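Local coordinates for protein 6-aminohexanoate-cyclic-dimer hydrolase (PDB 3A2Q) that hydrolyses the cyclic dimer of 6-aminohexanoic acid, a by-product of nylon-6 manufacture, to the linear dimer, acting as an amidase-family enzyme, at residues Asp5-Ala10 with Ala159-Pro164; Gly80-Ser85 with Gly94-His99; Pro189-Ile194 with Asp236-Pro241; Val260-His265 with Ala280-Ala285; Pro434-Pro439 with Asp461-Val466. The protein carries 1 engineered substitution. All blocks are in the same frame, centred on the assembly; numbering follows the deposited sequence.

How the contacts relate
Contacts 4 and 5 are the buried ones: each sets a helix against a strand of the same mixed sheet, their centres about 14 Å apart. Contact 5 is wholly apolar, whereas contact 4 adds an arginine, a threonine hydroxyl and a water. Contacts 1, 2 and 3 are partly buried loop-to-loop meetings. Contact 1 relies on van der Waals touch, contact 2 on backbone hydrogen bonds and one from an arginine, and contact 3 on a close glycine backbone and two arginines, one of them bonded to a carbonyl. Contacts 3 and 5 touch directly, Thr190 OG1 lying 3.3 Å from Pro434 CD, while contacts 2 and 4 stand on opposite sides of the chain's centre.

Contact 1: residues Asp5-Ala10 with Ala159-Pro164; sequences DLWQDA and AAALSP
Leu6, Trp7 and Ala10 of the N-terminal segment meet Ala159, Ala161 and Pro164 by van der Waals contact, and no hydrogen bond crosses between the segments. Among the apolar touches, the methyl of Ala161 is the central one: its CB lies 4.2 Å from Leu6 CB and 4.0 Å from Trp7 CE3. The second apolar site is at the far end, where the Pro164 ring packs against Ala10, with CG 3.9 Å from Ala10 CB and CB 3.5 Å from Ala10 N.

The indole makes its contact by its rim. Trp7 CG stands anti to the backbone N (chi1 -161°), and the six-membered ring reaches back to the other segment although the CB bond points away from it. Ala159 O lies near the indole plane, 3.5 Å from Trp7 CZ3; this carbonyl oxygen is buried and has no hydrogen-bond partner in the model. Trp7 NE1 is satisfied by Val477 O, and Arg480 and Arg217 make cation-pi contacts with the ring.

Polar bonds shape the segment 5-10. Asp5 OD1 weakly accepts from Trp7 N within the type I turn from Asp5 to Gln8. Asp9 is the N-cap of helix 10-19, its OD1 accepting from Ala12 N, while OD2 forms a salt bridge with Arg220.

On the other side Ala161, at positive phi (61°), is the C-prime residue of a Schellman motif that ends helix 152-159. The arrangement thus joins a helix C-terminus, on its way into strand 165-170, to an N-capped helix start.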
# COMPACT_ATOMS: atom_id res chain seq x y z
N ASP A 5 -2.47 21.87 14.28
CA ASP A 5 -1.32 20.97 14.18
C ASP A 5 -1.75 19.76 13.37
O ASP A 5 -2.48 18.90 13.86
CB ASP A 5 -0.85 20.54 15.57
CG ASP A 5 0.27 19.52 15.52
OD1 ASP A 5 1.15 19.64 14.64
OD2 ASP A 5 0.29 18.61 16.37
N LEU A 6 -1.30 19.70 12.12
CA LEU A 6 -1.65 18.60 11.23
C LEU A 6 -0.89 17.30 11.49
O LEU A 6 -1.05 16.33 10.75
CB LEU A 6 -1.44 19.03 9.77
CG LEU A 6 -2.29 20.20 9.26
CD1 LEU A 6 -1.97 20.46 7.79
CD2 LEU A 6 -3.77 19.87 9.42
N TRP A 7 -0.08 17.27 12.55
CA TRP A 7 0.67 16.05 12.86
C TRP A 7 -0.18 15.11 13.72
O TRP A 7 0.27 14.02 14.09
CB TRP A 7 1.98 16.37 13.58
CG TRP A 7 2.97 15.24 13.52
CD1 TRP A 7 3.53 14.58 14.58
CD2 TRP A 7 3.51 14.62 12.34
NE1 TRP A 7 4.38 13.59 14.13
CE2 TRP A 7 4.38 13.60 12.76
CE3 TRP A 7 3.33 14.84 10.96
CZ2 TRP A 7 5.08 12.79 11.85
CZ3 TRP A 7 4.02 14.03 10.06
CH2 TRP A 7 4.89 13.02 10.51
N GLN A 8 -1.40 15.53 14.03
CA GLN A 8 -2.32 14.72 14.83
C GLN A 8 -2.89 13.66 13.88
O GLN A 8 -3.05 13.92 12.69
CB GLN A 8 -3.46 15.61 15.35
CG GLN A 8 -3.01 16.86 16.09
CD GLN A 8 -2.76 16.61 17.56
OE1 GLN A 8 -3.70 16.46 18.34
NE2 GLN A 8 -1.49 16.56 17.95
N ASP A 9 -3.20 12.47 14.39
CA ASP A 9 -3.76 11.45 13.50
C ASP A 9 -5.21 11.75 13.17
O ASP A 9 -5.77 12.74 13.66
CB ASP A 9 -3.61 10.04 14.10
CG ASP A 9 -4.37 9.85 15.40
OD1 ASP A 9 -5.29 10.64 15.68
OD2 ASP A 9 -4.04 8.89 16.13
N ALA A 10 -5.83 10.92 12.34
CA ALA A 10 -7.22 11.12 11.94
C ALA A 10 -8.19 11.13 13.11
O ALA A 10 -9.13 11.93 13.14
CB ALA A 10 -7.63 10.07 10.92
N ALA A 159 3.18 10.96 5.10
CA ALA A 159 4.42 11.24 5.80
C ALA A 159 4.65 12.75 5.93
O ALA A 159 5.28 13.20 6.88
CB ALA A 159 5.58 10.60 5.05
N ALA A 160 4.13 13.51 4.98
CA ALA A 160 4.28 14.97 4.97
C ALA A 160 3.05 15.68 5.53
O ALA A 160 2.92 16.90 5.40
CB ALA A 160 4.56 15.45 3.56
N ALA A 161 2.15 14.92 6.14
CA ALA A 161 0.94 15.46 6.74
C ALA A 161 -0.02 16.17 5.79
O ALA A 161 -0.74 17.09 6.19
CB ALA A 161 1.31 16.40 7.89
N LEU A 162 -0.04 15.76 4.52
CA LEU A 162 -0.95 16.37 3.57
C LEU A 162 -2.35 15.82 3.86
O LEU A 162 -3.36 16.34 3.38
CB LEU A 162 -0.54 16.04 2.13
CG LEU A 162 0.92 16.30 1.76
CD1 LEU A 162 1.10 16.16 0.26
CD2 LEU A 162 1.35 17.68 2.22
N SER A 163 -2.38 14.77 4.68
CA SER A 163 -3.61 14.11 5.12
C SER A 163 -3.20 13.10 6.19
O SER A 163 -2.09 12.57 6.15
CB SER A 163 -4.30 13.38 3.97
OG SER A 163 -4.96 14.30 3.12
N PRO A 164 -4.08 12.83 7.17
CA PRO A 164 -3.74 11.87 8.22
C PRO A 164 -3.85 10.41 7.79
O PRO A 164 -3.27 9.52 8.41
CB PRO A 164 -4.72 12.22 9.34
CG PRO A 164 -5.91 12.74 8.59
CD PRO A 164 -5.31 13.56 7.48

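Contact 2: residues Gly80-Ser85 with Gly94-His99; sequences GDINTS and GYRADH
Asn83 N donates to Tyr95 O at 3.2 Å, a fairly straight bond with an angle at hydrogen of 160°. Asp81 O accepts from Ala97 N at 3.0 Å and also receives a CA-H...O contact from Arg96 CA. A further bond, from Gly80 N to Ala97 O at 2.8 Å, extends the pairing, and Gly80 O accepts from Arg96 NH1 at 2.9 Å. That last donor lies in the carbonyl plane, and the oxygen lies near the plane of the guanidinium. Gly80 thus uses both its N-H and its carbonyl across the contact.

Ile82 and Arg96 form a non-hydrogen-bonded antiparallel pair, a single beta bridge flanked by the Asn83-Tyr95 and Ala97-Asp81 bonds, between loops on either side of helix 88-93 in the amidase fold. The extended Arg96 chain brings its guanidinium past Ile82, whose CD1 sits 3.6 Å above the plane, over its centre. The same Ile82 CD1 touches Arg96 CG at 3.7 Å and Gly94 O. An alanine in place of Ile82 would probably leave that face of the guanidinium without its apolar cover and let the arginine side chain turn more easily.

Beyond the bridge, Asn83 CG is anti to its backbone N (chi1 -178°), and the side chain runs beside Tyr95 in the same direction, with amide and ring planes 52° apart. Asn83 OD1 comes 3.7 Å from Tyr95 CE2, whereas ND2 donates to Asp73 OD1. Asp81 OD2 is held by Lys52 in a salt bridge and by Ser78 OG, and Ile82 O accepts from Lys117 NZ.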
# COMPACT_ATOMS: atom_id res chain seq x y z
N GLY A 80 -16.80 11.92 -11.60
CA GLY A 80 -16.51 13.20 -12.20
C GLY A 80 -15.08 13.70 -12.14
O GLY A 80 -14.79 14.80 -12.61
N ASP A 81 -14.18 12.91 -11.56
CA ASP A 81 -12.79 13.34 -11.45
C ASP A 81 -11.84 12.68 -12.44
O ASP A 81 -12.09 11.57 -12.92
CB ASP A 81 -12.29 13.11 -10.02
CG ASP A 81 -13.15 13.80 -8.99
OD1 ASP A 81 -13.50 14.98 -9.21
OD2 ASP A 81 -13.46 13.18 -7.95
N ILE A 82 -10.75 13.38 -12.73
CA ILE A 82 -9.73 12.89 -13.65
C ILE A 82 -9.20 11.53 -13.20
O ILE A 82 -8.95 11.32 -12.01
CB ILE A 82 -8.55 13.89 -13.73
CG1 ILE A 82 -9.01 15.20 -14.36
CG2 ILE A 82 -7.41 13.29 -14.54
CD1 ILE A 82 -9.41 15.06 -15.81
N ASN A 83 -9.02 10.62 -14.15
CA ASN A 83 -8.51 9.28 -13.86
C ASN A 83 -7.47 8.92 -14.92
O ASN A 83 -7.82 8.62 -16.06
CB ASN A 83 -9.65 8.26 -13.90
CG ASN A 83 -9.20 6.86 -13.56
OD1 ASN A 83 -9.70 5.88 -14.12
ND2 ASN A 83 -8.26 6.75 -12.62
N THR A 84 -6.20 8.94 -14.54
CA THR A 84 -5.13 8.65 -15.49
C THR A 84 -4.43 7.31 -15.31
O THR A 84 -3.98 6.70 -16.29
CB THR A 84 -4.03 9.74 -15.44
OG1 THR A 84 -3.35 9.67 -14.19
CG2 THR A 84 -4.65 11.13 -15.60
N SER A 85 -4.34 6.84 -14.07
CA SER A 85 -3.65 5.59 -13.78
C SER A 85 -2.21 5.77 -14.25
O SER A 85 -1.50 4.80 -14.52
CB SER A 85 -4.29 4.42 -14.53
OG SER A 85 -5.57 4.13 -14.00
N GLY A 94 -7.93 13.48 -20.87
CA GLY A 94 -8.75 14.23 -19.93
C GLY A 94 -9.91 13.40 -19.40
O GLY A 94 -10.86 13.93 -18.84
N TYR A 95 -9.82 12.08 -19.58
CA TYR A 95 -10.86 11.17 -19.12
C TYR A 95 -11.23 11.38 -17.66
O TYR A 95 -10.36 11.64 -16.82
CB TYR A 95 -10.41 9.71 -19.32
CG TYR A 95 -11.32 8.69 -18.67
CD1 TYR A 95 -12.63 8.50 -19.13
CD2 TYR A 95 -10.90 7.95 -17.57
CE1 TYR A 95 -13.48 7.60 -18.51
CE2 TYR A 95 -11.75 7.04 -16.94
CZ TYR A 95 -13.04 6.87 -17.41
OH TYR A 95 -13.90 5.99 -16.79
N ARG A 96 -12.52 11.27 -17.36
CA ARG A 96 -13.02 11.41 -15.99
C ARG A 96 -13.93 10.23 -15.69
O ARG A 96 -14.74 9.83 -16.53
CB ARG A 96 -13.78 12.73 -15.83
CG ARG A 96 -12.90 13.97 -15.86
CD ARG A 96 -13.73 15.25 -15.89
NE ARG A 96 -12.90 16.44 -15.93
CZ ARG A 96 -12.41 17.05 -14.85
NH1 ARG A 96 -12.68 16.58 -13.64
NH2 ARG A 96 -11.64 18.12 -14.98
N ALA A 97 -13.81 9.67 -14.49
CA ALA A 97 -14.63 8.53 -14.09
C ALA A 97 -16.09 8.94 -13.96
O ALA A 97 -16.39 10.09 -13.62
CB ALA A 97 -14.13 7.96 -12.77
N ASP A 98 -17.00 8.00 -14.20
CA ASP A 98 -18.43 8.29 -14.12
C ASP A 98 -19.11 7.83 -12.84
O ASP A 98 -20.31 8.03 -12.67
CB ASP A 98 -19.15 7.68 -15.32
CG ASP A 98 -18.88 6.19 -15.45
OD1 ASP A 98 -19.08 5.46 -14.46
OD2 ASP A 98 -18.48 5.75 -16.55
N HIS A 99 -18.35 7.23 -11.93
CA HIS A 99 -18.94 6.75 -10.68
C HIS A 99 -17.96 6.73 -9.51
O HIS A 99 -16.77 7.00 -9.69
CB HIS A 99 -19.47 5.33 -10.87
CG HIS A 99 -18.40 4.31 -11.07
ND1 HIS A 99 -17.72 4.17 -12.27
CD2 HIS A 99 -17.84 3.42 -10.22
CE1 HIS A 99 -16.80 3.24 -12.14
NE2 HIS A 99 -16.85 2.77 -10.91

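Contact 3: residues Pro189-Ile194 with Asp236-Pro241; sequences PTRGRI and DTFCAP
Gly192 lies close against the other backbone, its CA only 3.9 Å from that of Cys239. Gly192 CA faces Phe238 O at 3.6 Å, and the glycine's carbonyl O faces Cys239 CA. A side chain here would run into Cys239 N and Phe238 C. Positive phi (84°) suits glycine as well, since Gly192 holds the third position of a type II turn from Thr190 to Arg193, closed by Arg193 N to Thr190 O. Within the amidase fold, the contact joins the loop after strand 185-188 to the loop after helix 219-229.

Close packing continues at Ala240, whose CB lies 3.6 Å from Thr190 CG2 and 3.5 Å above the guanidinium of Arg193, over its centre. Bends at chi2 and chi3 (69° and 65°) curl the Arg193 chain back toward the loop. Arg193 NH1 then donates to Pro241 O at 2.8 Å, with NH2 adding a weak bond to the same oxygen, while NE forms a salt bridge with Glu460. A leucine in place of Arg193 would probably leave Pro241 O without these donors and Glu460 without its charged mate.

Equally tight, Arg191 CD rests 3.5 Å above the Phe238 ring, offset toward the rim, in a CH-pi contact, and Thr237 CG2 takes the opposite face. Arg191 CZ is 5.5 Å from the Phe238 ring centroid, a long cation-pi distance that can add little; NE binds Gly208 O and NH2 Val430 O.

The loose side is exposed: Cys239 directs its side chain away, and Pro241 CD comes only within 4.4 Å of Thr190 CG2.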
# COMPACT_ATOMS: atom_id res chain seq x y z
N PRO A 189 -4.58 -5.62 4.18
CA PRO A 189 -5.42 -6.55 4.94
C PRO A 189 -5.53 -7.92 4.30
O PRO A 189 -4.91 -8.20 3.27
CB PRO A 189 -6.77 -5.83 4.98
CG PRO A 189 -6.78 -5.03 3.73
CD PRO A 189 -5.36 -4.51 3.61
N THR A 190 -6.30 -8.78 4.94
CA THR A 190 -6.55 -10.12 4.44
C THR A 190 -7.22 -9.98 3.08
O THR A 190 -8.00 -9.06 2.86
CB THR A 190 -7.52 -10.86 5.37
OG1 THR A 190 -6.89 -11.03 6.65
CG2 THR A 190 -7.90 -12.22 4.79
N ARG A 191 -6.93 -10.90 2.17
CA ARG A 191 -7.54 -10.87 0.85
C ARG A 191 -9.06 -10.90 1.03
O ARG A 191 -9.58 -11.69 1.82
CB ARG A 191 -7.09 -12.10 0.04
CG ARG A 191 -7.84 -12.33 -1.27
CD ARG A 191 -7.34 -13.59 -1.95
NE ARG A 191 -5.96 -13.43 -2.42
CZ ARG A 191 -5.04 -14.38 -2.38
NH1 ARG A 191 -5.32 -15.58 -1.88
NH2 ARG A 191 -3.82 -14.14 -2.86
N GLY A 192 -9.77 -10.03 0.31
CA GLY A 192 -11.22 -9.99 0.41
C GLY A 192 -11.77 -9.17 1.56
O GLY A 192 -12.97 -9.22 1.83
N ARG A 193 -10.91 -8.43 2.25
CA ARG A 193 -11.36 -7.59 3.36
C ARG A 193 -11.98 -6.31 2.84
O ARG A 193 -13.08 -5.92 3.26
CB ARG A 193 -10.18 -7.24 4.28
CG ARG A 193 -10.56 -6.38 5.49
CD ARG A 193 -11.42 -7.15 6.50
NE ARG A 193 -10.68 -8.25 7.11
CZ ARG A 193 -11.26 -9.28 7.73
NH1 ARG A 193 -12.58 -9.35 7.82
NH2 ARG A 193 -10.51 -10.24 8.25
N ILE A 194 -11.29 -5.64 1.92
CA ILE A 194 -11.75 -4.37 1.36
C ILE A 194 -12.15 -4.50 -0.10
O ILE A 194 -11.35 -4.95 -0.93
CB ILE A 194 -10.65 -3.29 1.45
CG1 ILE A 194 -10.19 -3.14 2.90
CG2 ILE A 194 -11.18 -1.96 0.90
CD1 ILE A 194 -9.13 -2.06 3.12
N ASP A 236 -17.85 -8.96 -5.34
CA ASP A 236 -16.52 -9.19 -4.78
C ASP A 236 -16.15 -10.66 -4.95
O ASP A 236 -16.90 -11.54 -4.56
CB ASP A 236 -16.46 -8.83 -3.30
CG ASP A 236 -16.38 -7.34 -3.06
OD1 ASP A 236 -16.15 -6.59 -4.03
OD2 ASP A 236 -16.54 -6.93 -1.90
N THR A 237 -14.98 -10.91 -5.52
CA THR A 237 -14.53 -12.27 -5.74
C THR A 237 -14.11 -12.96 -4.45
O THR A 237 -14.50 -14.09 -4.18
CB THR A 237 -13.33 -12.31 -6.70
OG1 THR A 237 -13.71 -11.75 -7.96
CG2 THR A 237 -12.86 -13.75 -6.88
N PHE A 238 -13.32 -12.25 -3.66
CA PHE A 238 -12.80 -12.80 -2.43
C PHE A 238 -13.51 -12.24 -1.20
O PHE A 238 -14.15 -11.20 -1.26
CB PHE A 238 -11.30 -12.52 -2.39
CG PHE A 238 -10.57 -13.03 -3.60
CD1 PHE A 238 -10.27 -14.38 -3.72
CD2 PHE A 238 -10.26 -12.18 -4.65
CE1 PHE A 238 -9.67 -14.88 -4.88
CE2 PHE A 238 -9.66 -12.66 -5.81
CZ PHE A 238 -9.37 -14.02 -5.92
N CYS A 239 -13.40 -12.97 -0.10
CA CYS A 239 -14.02 -12.55 1.14
C CYS A 239 -13.12 -12.99 2.30
O CYS A 239 -12.42 -14.00 2.19
CB CYS A 239 -15.41 -13.20 1.26
SG CYS A 239 -16.49 -12.45 2.49
N ALA A 240 -13.13 -12.23 3.38
CA ALA A 240 -12.30 -12.56 4.53
C ALA A 240 -13.18 -12.95 5.71
O ALA A 240 -14.35 -12.59 5.76
CB ALA A 240 -11.43 -11.36 4.90
N PRO A 241 -12.63 -13.71 6.67
CA PRO A 241 -13.36 -14.15 7.87
C PRO A 241 -13.84 -12.93 8.65
O PRO A 241 -13.13 -11.93 8.75
CB PRO A 241 -12.30 -14.94 8.65
CG PRO A 241 -11.41 -15.47 7.56
CD PRO A 241 -11.28 -14.29 6.64

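Contact 4: residues Val260-His265 with Ala280-Ala285; sequences VGVLTH and AARGAA
Thr264 chi1 (53°) puts OG1 between the backbone N and the carbonyl carbon, facing Arg282 NH2. On the helix, Arg282 CG is anti to the backbone N, and bends at chi2 and chi3 (57° and 63°) fold the chain so that the guanidinium is brought up to the loop just past the strand. Arg282 NH2 donates to Thr264 OG1 at 2.9 Å, the oxygen at the edge of the guanidinium and slightly tilted from its plane. The two side chains cross at about a right angle. A water completes the junction, accepting from Arg282 NE at 3.2 Å and lying 3.0 Å from Thr264 OG1.

Apolar contact continues at Val262. Its CG2 is anti to the backbone N and directed to the helix, where Val262 CG2 lies 3.9 Å from Ala285 CB. CG1 of the same valine touches Arg282 NH1 at 3.7 Å. One turn earlier in the helix, Ala281 CB meets Thr264 CG2 more loosely, at 4.4 Å.

Strand 260-262 and helix 280-285 run nearly antiparallel, their axes 9.5 Å apart at closest approach. This is the first half of the beta-alpha-beta unit made of strand 259-262, helix 275-290 and strand 294-297, and Ala281 and Ala285 face the strand segment.

Asp297, on strand 294-297, forms a salt bridge with Arg282 NH1. With NH1 on that carboxylate and NH2 bonded to, among others, the Thr264 hydroxyl, the guanidinium links helix 275-290 to strand 294-297 and to the loop that leaves strand 259-262, and its positive charge is probably balanced chiefly by Asp297.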
# COMPACT_ATOMS: atom_id res chain seq x y z
N VAL A 260 5.81 -16.23 18.27
CA VAL A 260 6.35 -15.32 17.27
C VAL A 260 7.64 -15.83 16.65
O VAL A 260 8.55 -16.25 17.36
CB VAL A 260 6.62 -13.93 17.89
CG1 VAL A 260 7.15 -12.98 16.81
CG2 VAL A 260 5.36 -13.39 18.53
N GLY A 261 7.71 -15.78 15.32
CA GLY A 261 8.91 -16.19 14.62
C GLY A 261 9.50 -14.94 14.00
O GLY A 261 8.76 -14.10 13.48
N VAL A 262 10.82 -14.79 14.06
CA VAL A 262 11.46 -13.61 13.49
C VAL A 262 12.44 -14.03 12.40
O VAL A 262 13.15 -15.03 12.54
CB VAL A 262 12.19 -12.77 14.57
CG1 VAL A 262 13.18 -13.63 15.33
CG2 VAL A 262 12.90 -11.59 13.93
N LEU A 263 12.43 -13.28 11.31
CA LEU A 263 13.30 -13.55 10.17
C LEU A 263 14.26 -12.38 9.98
O LEU A 263 13.82 -11.25 9.75
CB LEU A 263 12.46 -13.75 8.91
CG LEU A 263 13.21 -13.94 7.59
CD1 LEU A 263 14.06 -15.21 7.65
CD2 LEU A 263 12.21 -14.03 6.43
N THR A 264 15.56 -12.65 10.06
CA THR A 264 16.54 -11.58 9.88
C THR A 264 17.64 -11.88 8.86
O THR A 264 18.78 -11.43 8.99
CB THR A 264 17.17 -11.17 11.23
OG1 THR A 264 17.69 -12.32 11.90
CG2 THR A 264 16.12 -10.50 12.11
N HIS A 265 17.28 -12.66 7.84
CA HIS A 265 18.20 -12.97 6.75
C HIS A 265 17.30 -13.26 5.55
O HIS A 265 16.09 -13.40 5.71
CB HIS A 265 19.10 -14.18 7.07
CG HIS A 265 18.40 -15.51 7.01
ND1 HIS A 265 17.53 -15.94 7.98
CD2 HIS A 265 18.46 -16.50 6.09
CE1 HIS A 265 17.08 -17.14 7.66
NE2 HIS A 265 17.63 -17.51 6.52
N ALA A 280 16.43 -3.66 12.56
CA ALA A 280 15.17 -3.03 12.94
C ALA A 280 14.18 -4.11 13.33
O ALA A 280 13.47 -4.00 14.33
CB ALA A 280 14.61 -2.20 11.78
N ALA A 281 14.12 -5.17 12.52
CA ALA A 281 13.22 -6.28 12.79
C ALA A 281 13.65 -6.98 14.08
O ALA A 281 12.82 -7.34 14.92
CB ALA A 281 13.23 -7.26 11.63
N ARG A 282 14.96 -7.16 14.25
CA ARG A 282 15.48 -7.81 15.44
C ARG A 282 15.08 -7.00 16.68
O ARG A 282 14.64 -7.55 17.68
CB ARG A 282 17.01 -7.93 15.33
CG ARG A 282 17.70 -8.57 16.53
CD ARG A 282 17.15 -9.96 16.83
NE ARG A 282 17.40 -10.90 15.74
CZ ARG A 282 17.02 -12.18 15.76
NH1 ARG A 282 16.38 -12.67 16.81
NH2 ARG A 282 17.29 -12.97 14.72
N GLY A 283 15.23 -5.68 16.58
CA GLY A 283 14.87 -4.80 17.69
C GLY A 283 13.41 -4.91 18.07
O GLY A 283 13.07 -4.87 19.25
N ALA A 284 12.54 -5.04 17.07
CA ALA A 284 11.11 -5.17 17.32
C ALA A 284 10.82 -6.51 17.98
O ALA A 284 9.96 -6.62 18.85
CB ALA A 284 10.33 -5.06 16.00
N ALA A 285 11.55 -7.54 17.55
CA ALA A 285 11.40 -8.88 18.10
C ALA A 285 11.80 -8.88 19.58
O ALA A 285 11.16 -9.52 20.40
CB ALA A 285 12.27 -9.87 17.33
O HOH W 1 19.51 -10.43 13.44

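Contact 5: residues Pro434-Pro439 with Asp461-Val466; sequences PAISLP and DLLLQV
Leu463 lies against Pro434 and Ile436, with CD1 on Ile436 and CD2 between the two. Leu463 CD1 meets Ile436 CG2 at 3.8 Å, while Leu463 CD2 touches Pro434 CB and Ile436 CB, both at 4.0 Å, and lies 3.9 Å from Pro434 O. Leu463 chi1 (-175°), anti to the backbone N, puts CG toward the strand, and its two methyls meet it there, the side chain crossing Ile436 obliquely. Ile436 also touches by its far end, where its CD1 reaches Leu464 CD2 at 4.3 Å. No hydrogen bond spans the contact.

In the next shell, neighbouring strands complete the bed for the leucine. Leu463 also touches Leu187 of strand 185-188 and Ile453 and Ala455 of strand 448-455, placing it over three adjacent strands of the sheet. Leu464 leads to helix 219-229, packing on Val219, Ile222, Ala223 and Leu226.

Backbone bonds fix the strand beneath. Pro434, Ile436 and Leu438 pair with Ala455, Ile453 and Val451 of strand 448-455, whereas Ala435 and Ser437 pair with Lys188 and Gly186 of strand 185-188. Helix 461-466 lies almost parallel to strand 435-439, with their directions 12° apart and their axes 9.4 Å apart at closest approach. It therefore runs along this strand of the mixed sheet of the alpha/beta amidase fold.

All five touching residues are buried and no charged group takes part, so the contact rests on shape and apolar surface. Backbone groups of Pro434 to Leu438 bond to the neighbouring strands, while a proline ring and an isoleucine meet the leucines of the helix.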
# COMPACT_ATOMS: atom_id res chain seq x y z
N PRO A 434 -2.97 -11.01 6.25
CA PRO A 434 -2.87 -9.60 6.62
C PRO A 434 -1.43 -9.30 7.03
O PRO A 434 -0.81 -10.06 7.78
CB PRO A 434 -3.87 -9.48 7.77
CG PRO A 434 -3.78 -10.83 8.42
CD PRO A 434 -3.73 -11.78 7.25
N ALA A 435 -0.89 -8.19 6.53
CA ALA A 435 0.49 -7.83 6.83
C ALA A 435 0.59 -6.32 6.96
O ALA A 435 0.13 -5.58 6.09
CB ALA A 435 1.42 -8.32 5.72
N ILE A 436 1.22 -5.87 8.03
CA ILE A 436 1.34 -4.45 8.27
C ILE A 436 2.79 -4.01 8.43
O ILE A 436 3.62 -4.74 8.96
CB ILE A 436 0.54 -4.06 9.55
CG1 ILE A 436 0.40 -2.54 9.67
CG2 ILE A 436 1.23 -4.63 10.79
CD1 ILE A 436 -0.60 -2.13 10.74
N SER A 437 3.10 -2.82 7.91
CA SER A 437 4.45 -2.27 8.05
C SER A 437 4.35 -1.15 9.08
O SER A 437 3.52 -0.26 8.93
CB SER A 437 4.95 -1.70 6.72
OG SER A 437 6.27 -1.20 6.87
N LEU A 438 5.19 -1.21 10.11
CA LEU A 438 5.22 -0.20 11.17
C LEU A 438 6.53 0.57 11.04
O LEU A 438 7.59 -0.03 10.87
CB LEU A 438 5.14 -0.87 12.54
CG LEU A 438 3.91 -1.76 12.78
CD1 LEU A 438 3.99 -2.38 14.17
CD2 LEU A 438 2.65 -0.94 12.63
N PRO A 439 6.48 1.91 11.14
CA PRO A 439 7.67 2.77 11.03
C PRO A 439 8.53 2.78 12.30
O PRO A 439 8.72 3.82 12.94
CB PRO A 439 7.08 4.13 10.72
CG PRO A 439 5.80 4.12 11.50
CD PRO A 439 5.25 2.73 11.26
N ASP A 461 -7.33 -8.68 13.81
CA ASP A 461 -7.55 -8.37 15.22
C ASP A 461 -6.26 -8.58 16.03
O ASP A 461 -5.86 -7.70 16.79
CB ASP A 461 -8.71 -9.20 15.79
CG ASP A 461 -8.46 -10.70 15.69
OD1 ASP A 461 -8.13 -11.18 14.59
OD2 ASP A 461 -8.63 -11.39 16.71
N LEU A 462 -5.62 -9.73 15.86
CA LEU A 462 -4.38 -10.03 16.57
C LEU A 462 -3.27 -9.11 16.07
O LEU A 462 -2.47 -8.58 16.85
CB LEU A 462 -3.95 -11.48 16.35
CG LEU A 462 -4.78 -12.60 16.96
CD1 LEU A 462 -4.14 -13.94 16.62
CD2 LEU A 462 -4.85 -12.42 18.48
N LEU A 463 -3.24 -8.92 14.76
CA LEU A 463 -2.22 -8.08 14.15
C LEU A 463 -2.24 -6.66 14.70
O LEU A 463 -1.20 -6.13 15.08
CB LEU A 463 -2.40 -8.05 12.63
CG LEU A 463 -1.33 -7.31 11.83
CD1 LEU A 463 0.03 -7.98 12.02
CD2 LEU A 463 -1.73 -7.30 10.37
N LEU A 464 -3.42 -6.04 14.74
CA LEU A 464 -3.54 -4.68 15.24
C LEU A 464 -3.27 -4.61 16.73
O LEU A 464 -2.83 -3.58 17.24
CB LEU A 464 -4.93 -4.11 14.93
CG LEU A 464 -5.26 -3.94 13.45
CD1 LEU A 464 -6.71 -3.52 13.28
CD2 LEU A 464 -4.33 -2.92 12.83
N GLN A 465 -3.54 -5.70 17.43
CA GLN A 465 -3.29 -5.75 18.86
C GLN A 465 -1.79 -5.71 19.13
O GLN A 465 -1.32 -4.93 19.97
CB GLN A 465 -3.92 -7.01 19.45
CG GLN A 465 -5.41 -6.86 19.70
CD GLN A 465 -6.11 -8.19 19.85
OE1 GLN A 465 -5.48 -9.22 20.08
NE2 GLN A 465 -7.43 -8.17 19.71
N VAL A 466 -1.02 -6.53 18.42
CA VAL A 466 0.42 -6.55 18.61
C VAL A 466 1.06 -5.29 18.04
O VAL A 466 2.06 -4.79 18.56
CB VAL A 466 1.06 -7.79 17.96
CG1 VAL A 466 2.58 -7.73 18.10
CG2 VAL A 466 0.54 -9.05 18.64